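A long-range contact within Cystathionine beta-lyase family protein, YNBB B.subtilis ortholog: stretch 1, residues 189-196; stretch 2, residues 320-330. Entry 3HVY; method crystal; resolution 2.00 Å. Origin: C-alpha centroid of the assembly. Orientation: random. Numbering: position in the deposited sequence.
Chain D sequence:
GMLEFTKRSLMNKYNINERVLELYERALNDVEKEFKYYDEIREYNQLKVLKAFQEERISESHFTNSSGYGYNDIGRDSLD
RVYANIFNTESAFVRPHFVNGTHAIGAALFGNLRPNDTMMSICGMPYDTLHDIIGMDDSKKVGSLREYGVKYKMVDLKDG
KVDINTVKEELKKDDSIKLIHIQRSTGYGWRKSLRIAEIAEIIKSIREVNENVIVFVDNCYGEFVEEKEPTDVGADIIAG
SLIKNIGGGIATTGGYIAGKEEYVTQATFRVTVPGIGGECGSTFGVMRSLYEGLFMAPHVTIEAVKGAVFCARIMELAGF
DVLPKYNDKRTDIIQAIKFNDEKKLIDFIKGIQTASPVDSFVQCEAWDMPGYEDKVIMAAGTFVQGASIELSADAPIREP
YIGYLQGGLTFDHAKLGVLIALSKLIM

Stretch 1 (189-196) GWRKSLRI
Stretch 2 320-330: FDVLPKYNDKR

Two segments of one chain, at least 131 residues apart in sequence wherever they touch, pack side by side and bury 486 Å² in total. Stretch 1 has no regular secondary structure until Ile196 begins a helix. Stretch 2 leaves a strand that runs through Leu323, passes a cis peptide bond into Pro324, and then makes a type I turn from Lys325 to Asp328. The register is set by the CA atoms of Lys192 and Pro324, 6.0 Å apart, and of Arg195 and Arg330, 7.3 Å apart, so both stretches advance in the same sense.

Gly189 (phi/psi -140/-160) leads in without contact. At Trp190 (-132/69) the CA-to-CB bond points sideways, but chi1 t and chi2 -101° bring the indole to the strand. A broad, flat ring suits this place because it can meet side chain and backbone together. Leu323 (-154/129; chi1 t, chi2 p) points toward stretch 1 and lays its CB over one face, 3.7 Å from the centroid of the Trp190 six-membered ring and 12° off the normal, a CH-pi contact. The ring edge meets the backbone of Asp321, with Trp190 CH2 3.6 Å from Asp321 O.

Arg191 (-152/133) points its CB away, and its side chain is not modelled beyond that atom. Its backbone still contributes: Arg191 N lies 3.5 Å from Leu323 CD2, so the leucine packs against the main chain as well as the indole.

Lys192 (-65/139) has rotamers m, t, m, t. Its aliphatic portion serves as a hydrophobic arm, with CG 3.8 Å from Leu323 CD1 and CD 4.2 Å from Pro324 CB. The amine ends near Asp328 (chi1 m), but Lys192 NZ to Asp328 OD1 is 4.1 Å, beyond a salt bridge. A water spans the gap, accepting from Lys192 NZ at 3.2 Å and donating to Asp328 OD1 at 3.2 Å. The carboxylate also braces its own turn, since Lys325 N donates to Asp328 OD2 at 2.8 Å, while the backbone bond from Asp328 N to Lys325 O measures 3.0 Å.

Ser193 (-62/152) and Leu194 (-78/122) stay extended and make no contact, carrying the chain to Arg195 (-75/161), the N-cap residue. Its CB points toward stretch 2; chi1 is m, chi2 lies between wells at -98°, chi3 is m and chi4 is 166°. Arginine suits this site because its long side chain ends in a flat group with donors at its edge. Arg195 NH1 donates to Arg330 O at 3.1 Å, with an N-H...acceptor angle of 137°, and this carbonyl lies near the guanidinium plane. Lys329 CB covers one face, 3.6 Å from Arg195 NH1, while Arg195 CD comes within 3.3 Å of Lys329 O. The CA-to-CB bond of Arg330 points away from stretch 1, and its side chain secures the turn: Arg330 NE donates to Asp328 O at 2.9 Å and Arg330 NH2 to Lys325 O at 3.0 Å.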

# COMPACT_ATOMS: atom_id res chain seq x y z
N GLY D 189 15.61 -32.26 13.68
CA GLY D 189 15.97 -33.60 14.13
C GLY D 189 16.40 -34.48 12.98
O GLY D 189 16.79 -34.00 11.92
N TRP D 190 16.35 -35.78 13.20
CA TRP D 190 16.62 -36.71 12.15
C TRP D 190 15.47 -37.71 12.22
O TRP D 190 15.64 -38.85 12.59
CB TRP D 190 18.00 -37.35 12.32
CG TRP D 190 18.43 -38.14 11.13
CD1 TRP D 190 18.38 -39.49 11.00
CD2 TRP D 190 18.92 -37.62 9.87
NE1 TRP D 190 18.84 -39.86 9.76
CE2 TRP D 190 19.18 -38.73 9.05
CE3 TRP D 190 19.14 -36.34 9.36
CZ2 TRP D 190 19.67 -38.60 7.74
CZ3 TRP D 190 19.65 -36.21 8.08
CH2 TRP D 190 19.91 -37.32 7.29
N ARG D 191 14.28 -37.23 11.85
CA ARG D 191 13.04 -38.01 11.92
C ARG D 191 12.15 -37.45 10.83
O ARG D 191 12.04 -36.23 10.69
CB ARG D 191 12.32 -37.82 13.27
N LYS D 192 11.56 -38.33 10.05
CA LYS D 192 10.62 -37.90 9.02
C LYS D 192 9.36 -37.24 9.62
O LYS D 192 8.82 -37.69 10.63
CB LYS D 192 10.22 -39.09 8.17
CG LYS D 192 11.37 -39.62 7.30
CD LYS D 192 10.94 -40.72 6.31
CE LYS D 192 10.65 -42.05 6.99
NZ LYS D 192 9.63 -42.75 6.19
N SER D 193 8.92 -36.16 8.98
CA SER D 193 7.72 -35.45 9.34
C SER D 193 6.53 -36.37 9.20
O SER D 193 6.54 -37.30 8.40
CB SER D 193 7.56 -34.23 8.47
OG SER D 193 8.63 -33.31 8.67
N LEU D 194 5.50 -36.12 10.01
CA LEU D 194 4.34 -37.01 10.10
C LEU D 194 3.40 -36.85 8.94
O LEU D 194 2.86 -35.77 8.70
CB LEU D 194 3.52 -36.68 11.35
CG LEU D 194 3.73 -37.34 12.68
CD1 LEU D 194 2.55 -36.83 13.50
CD2 LEU D 194 3.74 -38.89 12.56
N ARG D 195 3.16 -37.93 8.22
CA ARG D 195 2.25 -37.89 7.07
C ARG D 195 0.76 -37.83 7.49
O ARG D 195 0.38 -38.26 8.57
CB ARG D 195 2.48 -39.15 6.25
CG ARG D 195 3.88 -39.28 5.64
CD ARG D 195 3.81 -38.83 4.23
NE ARG D 195 3.12 -39.86 3.45
CZ ARG D 195 2.64 -39.70 2.22
NH1 ARG D 195 2.77 -38.55 1.59
NH2 ARG D 195 2.05 -40.71 1.62
N ILE D 196 -0.10 -37.40 6.58
CA ILE D 196 -1.48 -37.29 6.94
C ILE D 196 -2.07 -38.62 7.37
O ILE D 196 -2.87 -38.66 8.32
CB ILE D 196 -2.33 -36.66 5.80
CG1 ILE D 196 -1.94 -35.21 5.56
CG2 ILE D 196 -3.83 -36.89 6.08
CD1 ILE D 196 -2.23 -34.24 6.70
N PHE D 320 25.93 -38.39 0.53
CA PHE D 320 25.35 -37.98 1.80
C PHE D 320 24.10 -38.75 2.19
O PHE D 320 23.25 -39.09 1.34
CB PHE D 320 25.02 -36.48 1.75
CG PHE D 320 26.22 -35.59 1.59
CD1 PHE D 320 27.00 -35.23 2.70
CD2 PHE D 320 26.61 -35.13 0.34
CE1 PHE D 320 28.08 -34.41 2.58
CE2 PHE D 320 27.72 -34.32 0.19
CZ PHE D 320 28.46 -33.95 1.29
N ASP D 321 23.99 -38.99 3.51
CA ASP D 321 22.75 -39.50 4.09
C ASP D 321 21.80 -38.29 4.13
O ASP D 321 22.19 -37.20 4.56
CB ASP D 321 22.99 -40.06 5.50
CG ASP D 321 21.86 -41.01 5.96
OD1 ASP D 321 21.96 -41.53 7.09
OD2 ASP D 321 20.90 -41.23 5.17
N VAL D 322 20.58 -38.47 3.63
CA VAL D 322 19.57 -37.40 3.57
C VAL D 322 18.30 -37.93 4.20
O VAL D 322 18.10 -39.15 4.32
CB VAL D 322 19.32 -36.94 2.11
CG1 VAL D 322 20.63 -36.56 1.45
CG2 VAL D 322 18.60 -38.03 1.26
N LEU D 323 17.41 -37.01 4.58
CA LEU D 323 16.13 -37.40 5.11
C LEU D 323 15.11 -36.31 4.88
O LEU D 323 15.36 -35.17 5.25
CB LEU D 323 16.25 -37.68 6.58
CG LEU D 323 15.08 -38.45 7.18
CD1 LEU D 323 15.13 -39.92 6.64
CD2 LEU D 323 15.23 -38.42 8.68
N PRO D 324 13.96 -36.66 4.30
CA PRO D 324 13.59 -37.98 3.81
C PRO D 324 14.35 -38.36 2.55
O PRO D 324 15.05 -37.49 1.96
CB PRO D 324 12.09 -37.82 3.45
CG PRO D 324 11.67 -36.57 4.13
CD PRO D 324 12.86 -35.69 4.15
N LYS D 325 14.21 -39.62 2.12
CA LYS D 325 14.84 -40.08 0.89
C LYS D 325 14.01 -39.56 -0.26
O LYS D 325 12.87 -39.21 -0.07
CB LYS D 325 14.94 -41.59 0.85
CG LYS D 325 15.70 -42.14 2.05
CD LYS D 325 17.08 -41.63 2.19
CE LYS D 325 17.61 -42.12 3.58
NZ LYS D 325 19.03 -41.97 3.59
N TYR D 326 14.61 -39.51 -1.43
CA TYR D 326 13.96 -38.98 -2.61
C TYR D 326 12.64 -39.62 -2.95
O TYR D 326 11.75 -38.97 -3.47
CB TYR D 326 14.90 -39.09 -3.81
CG TYR D 326 15.05 -40.43 -4.45
CD1 TYR D 326 15.71 -41.47 -3.80
CD2 TYR D 326 14.60 -40.65 -5.75
CE1 TYR D 326 15.91 -42.67 -4.39
CE2 TYR D 326 14.82 -41.88 -6.38
CZ TYR D 326 15.47 -42.87 -5.69
OH TYR D 326 15.71 -44.09 -6.24
N ASN D 327 12.50 -40.90 -2.62
CA ASN D 327 11.30 -41.62 -2.91
C ASN D 327 10.43 -41.86 -1.72
O ASN D 327 9.50 -42.62 -1.84
CB ASN D 327 11.57 -42.90 -3.68
CG ASN D 327 12.28 -43.94 -2.85
OD1 ASN D 327 12.81 -43.64 -1.79
ND2 ASN D 327 12.31 -45.16 -3.34
N ASP D 328 10.73 -41.22 -0.57
CA ASP D 328 9.79 -41.14 0.54
C ASP D 328 8.80 -40.05 0.20
O ASP D 328 9.19 -38.90 0.00
CB ASP D 328 10.47 -40.69 1.84
CG ASP D 328 11.34 -41.76 2.44
OD1 ASP D 328 11.00 -42.96 2.31
OD2 ASP D 328 12.35 -41.42 3.07
N LYS D 329 7.53 -40.41 0.10
CA LYS D 329 6.51 -39.43 -0.27
C LYS D 329 6.35 -38.39 0.86
O LYS D 329 6.29 -38.70 2.04
CB LYS D 329 5.17 -40.10 -0.65
CG LYS D 329 5.27 -41.10 -1.89
CD LYS D 329 5.81 -40.43 -3.18
CE LYS D 329 5.65 -41.31 -4.44
NZ LYS D 329 6.64 -42.40 -4.58
N ARG D 330 6.37 -37.13 0.45
CA ARG D 330 6.44 -36.01 1.36
C ARG D 330 5.13 -35.55 1.98
O ARG D 330 4.03 -35.76 1.45
CB ARG D 330 7.10 -34.84 0.62
CG ARG D 330 8.43 -35.18 -0.07
CD ARG D 330 9.35 -35.84 0.87
NE ARG D 330 10.62 -36.36 0.31
CZ ARG D 330 11.75 -35.67 0.29
NH1 ARG D 330 11.77 -34.42 0.68
NH2 ARG D 330 12.87 -36.22 -0.14
O HOH W 1 11.20 -45.15 4.69